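Endo-beta-1,4-mannanase (PDB 4CD8) hydrolyses internal beta-1,4-mannosidic linkages of mannans, as a glycoside hydrolase of family GH113 with a TIM-barrel fold. Local coordinates at residues E106-K111 and M152-P157; V177-N182 and R190-V195. All coordinates share one frame; numbering follows the deposited sequence.

Interaction 1. Residues E106-K111 and M152-P157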
loop_
_atom_site.group_PDB
_atom_site.type_symbol
_atom_site.label_atom_id
_atom_site.label_comp_id
_atom_site.label_asym_id
_atom_site.label_seq_id
_atom_site.Cartn_x
_atom_site.Cartn_y
_atom_site.Cartn_z
ATOM N N GLU A 106 10.264 7.900 -9.350
ATOM C CA GLU A 106 11.237 8.653 -10.144
ATOM C C GLU A 106 11.516 8.039 -11.514
ATOM O O GLU A 106 12.407 8.487 -12.236
ATOM C CB GLU A 106 12.561 8.789 -9.339
ATOM C CG GLU A 106 12.513 9.922 -8.335
ATOM C CD GLU A 106 13.696 9.928 -7.374
ATOM O OE1 GLU A 106 14.769 9.321 -7.672
ATOM O OE2 GLU A 106 13.526 10.547 -6.301
ATOM N N ILE A 107 10.704 7.066 -11.937
ATOM C CA ILE A 107 10.849 6.542 -13.297
ATOM C C ILE A 107 10.599 7.634 -14.324
ATOM O O ILE A 107 9.837 8.569 -14.095
ATOM C CB ILE A 107 9.996 5.298 -13.554
ATOM C CG1 ILE A 107 8.505 5.592 -13.545
ATOM C CG2 ILE A 107 10.350 4.247 -12.510
ATOM C CD1 ILE A 107 7.682 4.423 -14.048
ATOM N N ARG A 108 11.321 7.572 -15.431
ATOM C CA ARG A 108 11.223 8.615 -16.437
ATOM C C ARG A 108 11.694 8.141 -17.789
ATOM O O ARG A 108 12.617 7.362 -17.869
ATOM C CB ARG A 108 12.019 9.865 -16.013
ATOM C CG ARG A 108 11.944 10.981 -17.034
ATOM C CD ARG A 108 12.314 12.313 -16.439
ATOM N NE ARG A 108 11.345 12.717 -15.421
ATOM C CZ ARG A 108 11.151 13.972 -15.025
ATOM N NH1 ARG A 108 11.848 14.965 -15.575
ATOM N NH2 ARG A 108 10.252 14.235 -14.074
ATOM N N PHE A 109 11.074 8.673 -18.850
ATOM C CA PHE A 109 11.329 8.249 -20.239
ATOM C C PHE A 109 11.743 9.383 -21.150
ATOM O O PHE A 109 11.316 10.519 -20.967
ATOM C CB PHE A 109 10.117 7.520 -20.765
ATOM C CG PHE A 109 9.816 6.330 -19.934
ATOM C CD1 PHE A 109 10.522 5.175 -20.128
ATOM C CD2 PHE A 109 8.972 6.421 -18.839
ATOM C CE1 PHE A 109 10.344 4.106 -19.293
ATOM C CE2 PHE A 109 8.778 5.347 -17.999
ATOM C CZ PHE A 109 9.480 4.184 -18.228
ATOM N N GLU A 110 12.609 9.050 -22.122
ATOM C CA GLU A 110 13.129 10.006 -23.117
ATOM C C GLU A 110 12.027 10.662 -23.952
ATOM O O GLU A 110 12.158 11.822 -24.365
ATOM C CB GLU A 110 14.131 9.303 -24.058
ATOM N N LYS A 111 10.954 9.909 -24.198
ATOM C CA LYS A 111 9.893 10.317 -25.120
ATOM C C LYS A 111 8.524 10.165 -24.432
ATOM O O LYS A 111 8.316 9.255 -23.604
ATOM C CB LYS A 111 9.927 9.423 -26.371
ATOM C CG LYS A 111 11.234 9.384 -27.175
ATOM C CD LYS A 111 11.418 10.602 -28.091
ATOM C CE LYS A 111 12.498 10.491 -29.189
ATOM N NZ LYS A 111 13.891 10.833 -28.793
ATOM N N MET A 152 3.541 6.883 -7.666
ATOM C CA MET A 152 4.072 7.099 -9.029
ATOM C C MET A 152 4.172 8.595 -9.377
ATOM O O MET A 152 3.614 9.078 -10.346
ATOM C CB MET A 152 3.263 6.311 -10.067
ATOM C CG MET A 152 3.099 4.831 -9.775
ATOM S SD MET A 152 4.658 3.930 -9.566
ATOM C CE MET A 152 5.265 3.954 -11.236
ATOM N N THR A 153 4.968 9.330 -8.599
ATOM C CA THR A 153 4.992 10.781 -8.709
ATOM C C THR A 153 5.313 11.279 -10.097
ATOM O O THR A 153 4.616 12.135 -10.610
ATOM C CB THR A 153 5.896 11.419 -7.638
ATOM O OG1 THR A 153 5.355 11.109 -6.348
ATOM C CG2 THR A 153 5.950 12.939 -7.803
ATOM N N THR A 154 6.334 10.727 -10.740
ATOM C CA THR A 154 6.646 11.160 -12.087
ATOM C C THR A 154 5.600 10.764 -13.121
ATOM O O THR A 154 5.538 11.401 -14.178
ATOM C CB THR A 154 8.008 10.660 -12.582
ATOM O OG1 THR A 154 8.140 9.259 -12.294
ATOM C CG2 THR A 154 9.134 11.486 -11.929
ATOM N N ALA A 155 4.869 9.681 -12.846
ATOM C CA ALA A 155 3.857 9.207 -13.795
ATOM C C ALA A 155 2.557 10.022 -13.702
ATOM O O ALA A 155 1.813 10.124 -14.676
ATOM C CB ALA A 155 3.582 7.739 -13.573
ATOM N N GLU A 156 2.313 10.581 -12.529
ATOM C CA GLU A 156 1.053 11.276 -12.238
ATOM C C GLU A 156 0.644 12.361 -13.238
ATOM O O GLU A 156 -0.538 12.412 -13.619
ATOM C CB GLU A 156 1.035 11.760 -10.799
ATOM C CG GLU A 156 0.775 10.655 -9.792
ATOM C CD GLU A 156 1.183 11.000 -8.348
ATOM O OE1 GLU A 156 1.518 12.183 -8.078
ATOM O OE2 GLU A 156 1.128 10.070 -7.483
ATOM N N PRO A 157 1.580 13.186 -13.731
ATOM C CA PRO A 157 1.177 14.216 -14.715
ATOM C C PRO A 157 0.666 13.679 -16.049
ATOM O O PRO A 157 0.091 14.444 -16.801
ATOM C CB PRO A 157 2.435 15.069 -14.907
ATOM C CG PRO A 157 3.290 14.766 -13.739
ATOM C CD PRO A 157 2.951 13.402 -13.243
#

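Interaction 2. Residues V177-N182 and R190-V195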
loop_
_atom_site.group_PDB
_atom_site.type_symbol
_atom_site.label_atom_id
_atom_site.label_comp_id
_atom_site.label_asym_id
_atom_site.label_seq_id
_atom_site.Cartn_x
_atom_site.Cartn_y
_atom_site.Cartn_z
ATOM N N VAL A 177 -11.811 0.797 -6.178
ATOM C CA VAL A 177 -10.553 1.127 -6.813
ATOM C C VAL A 177 -9.967 2.337 -6.120
ATOM O O VAL A 177 -10.634 3.333 -5.900
ATOM C CB VAL A 177 -10.659 1.384 -8.344
ATOM C CG1 VAL A 177 -9.321 1.859 -8.905
ATOM C CG2 VAL A 177 -11.081 0.107 -9.042
ATOM N N THR A 178 -8.703 2.224 -5.718
ATOM C CA THR A 178 -7.973 3.367 -5.218
ATOM C C THR A 178 -6.671 3.527 -5.999
ATOM O O THR A 178 -6.238 2.561 -6.640
ATOM C CB THR A 178 -7.676 3.224 -3.707
ATOM O OG1 THR A 178 -7.241 4.485 -3.197
ATOM C CG2 THR A 178 -6.601 2.124 -3.423
ATOM N N TYR A 179 -6.127 4.747 -5.963
ATOM C CA TYR A 179 -4.717 5.013 -6.343
ATOM C C TYR A 179 -4.083 5.549 -5.076
ATOM O O TYR A 179 -4.643 6.409 -4.410
ATOM C CB TYR A 179 -4.652 6.094 -7.444
ATOM C CG TYR A 179 -3.237 6.539 -7.677
ATOM C CD1 TYR A 179 -2.356 5.674 -8.308
ATOM C CD2 TYR A 179 -2.787 7.755 -7.267
ATOM C CE1 TYR A 179 -1.033 6.036 -8.490
ATOM C CE2 TYR A 179 -1.465 8.134 -7.453
ATOM C CZ TYR A 179 -0.609 7.255 -8.055
ATOM O OH TYR A 179 0.674 7.640 -8.206
ATOM N N ASN A 180 -2.878 5.058 -4.779
ATOM C CA ASN A 180 -2.101 5.396 -3.592
ATOM C C ASN A 180 -1.012 6.356 -3.992
ATOM O O ASN A 180 -0.008 5.935 -4.604
ATOM C CB ASN A 180 -1.595 4.036 -3.058
ATOM C CG ASN A 180 -0.517 4.064 -1.984
ATOM O OD1 ASN A 180 -0.098 2.969 -1.636
ATOM N ND2 ASN A 180 -0.135 5.202 -1.422
ATOM N N CYS A 181 -1.166 7.641 -3.687
ATOM C CA CYS A 181 -0.110 8.612 -3.992
ATOM C C CYS A 181 0.907 8.657 -2.860
ATOM O O CYS A 181 0.665 8.156 -1.777
ATOM C CB CYS A 181 -0.660 10.015 -4.272
ATOM S SG CYS A 181 -1.383 10.803 -2.849
ATOM N N ASN A 182 2.038 9.275 -3.133
ATOM C CA ASN A 182 2.989 9.521 -2.040
ATOM C C ASN A 182 2.515 10.610 -1.067
ATOM O O ASN A 182 1.748 11.484 -1.428
ATOM C CB ASN A 182 4.301 9.922 -2.638
ATOM C CG ASN A 182 5.463 9.709 -1.689
ATOM O OD1 ASN A 182 5.405 8.866 -0.807
ATOM N ND2 ASN A 182 6.509 10.468 -1.893
ATOM N N ARG A 190 -4.397 14.766 -10.242
ATOM C CA ARG A 190 -5.476 15.377 -10.992
ATOM C C ARG A 190 -6.531 14.405 -11.502
ATOM O O ARG A 190 -7.468 14.850 -12.183
ATOM C CB ARG A 190 -4.895 16.187 -12.159
ATOM C CG ARG A 190 -3.923 17.283 -11.770
ATOM C CD ARG A 190 -4.520 18.348 -10.889
ATOM N NE ARG A 190 -5.598 19.085 -11.565
ATOM C CZ ARG A 190 -5.387 20.185 -12.288
ATOM N NH1 ARG A 190 -4.147 20.659 -12.450
ATOM N NH2 ARG A 190 -6.419 20.830 -12.862
ATOM N N PHE A 191 -6.416 13.124 -11.164
ATOM C CA PHE A 191 -7.359 12.112 -11.639
ATOM C C PHE A 191 -8.102 11.395 -10.495
ATOM O O PHE A 191 -8.590 10.288 -10.684
ATOM C CB PHE A 191 -6.666 11.145 -12.605
ATOM C CG PHE A 191 -5.425 10.494 -12.037
ATOM C CD1 PHE A 191 -5.526 9.350 -11.265
ATOM C CD2 PHE A 191 -4.163 10.997 -12.335
ATOM C CE1 PHE A 191 -4.405 8.712 -10.762
ATOM C CE2 PHE A 191 -3.000 10.360 -11.826
ATOM C CZ PHE A 191 -3.137 9.241 -11.027
ATOM N N TRP A 192 -8.249 12.047 -9.329
ATOM C CA TRP A 192 -8.967 11.422 -8.224
ATOM C C TRP A 192 -10.431 11.104 -8.578
ATOM O O TRP A 192 -10.998 10.184 -8.029
ATOM C CB TRP A 192 -8.961 12.270 -6.950
ATOM C CG TRP A 192 -7.630 12.421 -6.242
ATOM C CD1 TRP A 192 -7.066 13.577 -5.873
ATOM C CD2 TRP A 192 -6.726 11.360 -5.789
ATOM N NE1 TRP A 192 -5.872 13.332 -5.193
ATOM C CE2 TRP A 192 -5.665 11.989 -5.122
ATOM C CE3 TRP A 192 -6.774 9.973 -5.822
ATOM C CZ2 TRP A 192 -4.610 11.269 -4.567
ATOM C CZ3 TRP A 192 -5.720 9.249 -5.299
ATOM C CH2 TRP A 192 -4.647 9.905 -4.669
ATOM N N ASP A 193 -11.022 11.883 -9.478
ATOM C CA ASP A 193 -12.375 11.552 -9.914
ATOM C C ASP A 193 -12.522 10.173 -10.566
ATOM O O ASP A 193 -13.618 9.615 -10.610
ATOM C CB ASP A 193 -12.878 12.633 -10.873
ATOM C CG ASP A 193 -12.024 12.740 -12.116
ATOM O OD1 ASP A 193 -10.885 13.224 -12.011
ATOM O OD2 ASP A 193 -12.424 12.307 -13.196
ATOM N N ALA A 194 -11.431 9.581 -11.038
ATOM C CA ALA A 194 -11.465 8.302 -11.695
ATOM C C ALA A 194 -11.384 7.142 -10.739
ATOM O O ALA A 194 -11.520 6.022 -11.153
ATOM C CB ALA A 194 -10.359 8.207 -12.754
ATOM N N VAL A 195 -11.147 7.418 -9.452
ATOM C CA VAL A 195 -11.112 6.367 -8.477
ATOM C C VAL A 195 -12.198 6.512 -7.418
ATOM O O VAL A 195 -12.838 7.527 -7.327
ATOM C CB VAL A 195 -9.718 6.192 -7.837
ATOM C CG1 VAL A 195 -8.669 5.976 -8.932
ATOM C CG2 VAL A 195 -9.371 7.380 -6.970
#

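Interaction 1. Residues E106-K111 and M152-P157
T154 meets I107 through its hydroxyl, and this is the tight spot of the contact: OG1 donates a hydrogen bond of 2.6 Å to I107 O. The donor lies in the carbonyl plane on a lone pair, with a C=O...OG1 angle of 138°. A chi1 of 47° sets OG1 between the backbone N and the carbonyl carbon of T154, facing the other loop. G105 O also lies near OG1, in a weak bond that would have to share the same proton. On the buried side the I107 side chain crosses that of M152 obliquely, and CD1 touches the methyl CE at 3.7 Å; W123 of helix 120-140 packs on both residues. On the solvent side the exposed R108 makes no hydrogen bond across the contact; its NH2 just lies 3.7 Å from T154 CG2, which sits at the guanidinium edge. An alanine in place of T154 would probably leave I107 O without this donor and R108 NH2 without its methyl neighbour, so the two loops would be less firmly joined. The arrangement is a loop-to-loop contact of a TIM barrel, between the segments that follow adjacent parallel strands 89-98 and 145-150.

Interaction 2. Residues V177-N182 and R190-V195
Y179 points from its strand into the aromatic pair F191 and W192, and its side chain can be followed outward atom by atom. CB lies 4.0 Å from W192 CZ3, with V195 CG1 a little farther off. CG, anti to the backbone N at a chi1 of 171°, meets F191 CE1 at 4.0 Å. On the ring, CD2 is shared: W192 CZ3 approaches it at 3.8 Å near the plane of the tyrosine ring, while the F191 edge comes over one face. F191 CZ lies over the ring face near its rim, 4.1 Å from CE2. The F191 contact is edge-to-face, with planes at 60°, whereas the W192 six-membered ring is turned obliquely to the tyrosine. At the tip, OH leaves the cluster and hydrogen-bonds E156 OE2 and M152 N.

The tryptophan edge also faces the backbone, CZ3 lying 3.2 Å from Y179 O, and it receives C181 SG at 3.7 Å from CZ2, a sulfur-aromatic contact made at the ring edge. W192 NE1 is bonded to E186 O. Toward the start of the strand, V195 CB packs against V177 O.

F191, W192 and V195, on and around the 3-10 turn 192-194, thus cover one face of strand 176-182, just before the chain enters strand 197-201. Helix 159-172 packs against F191 through R163 and I166, and strand 176-182 lies between its parallel partners 145-150 and 197-201.

How the interactions relate
Along the chain the two contacts follow one another, with centres about 16 Å apart. Both belong to one run of the barrel, where parallel strands 89-98, 145-150, 176-182 and 197-201 are neighbours in that order: interaction 1 joins the loops after the first two, interaction 2 packs the connection between the last two onto strand 176-182. They touch directly. The Y179 hydroxyl is the bridge between them, and beside it E156 OE2 packs against C181 CB and E156 O on F191 CE2. The M152 side chain is about 9 Å from the bound inhibitor and that of C181 about 11 Å; neither residue is among those that line the ligand pockets.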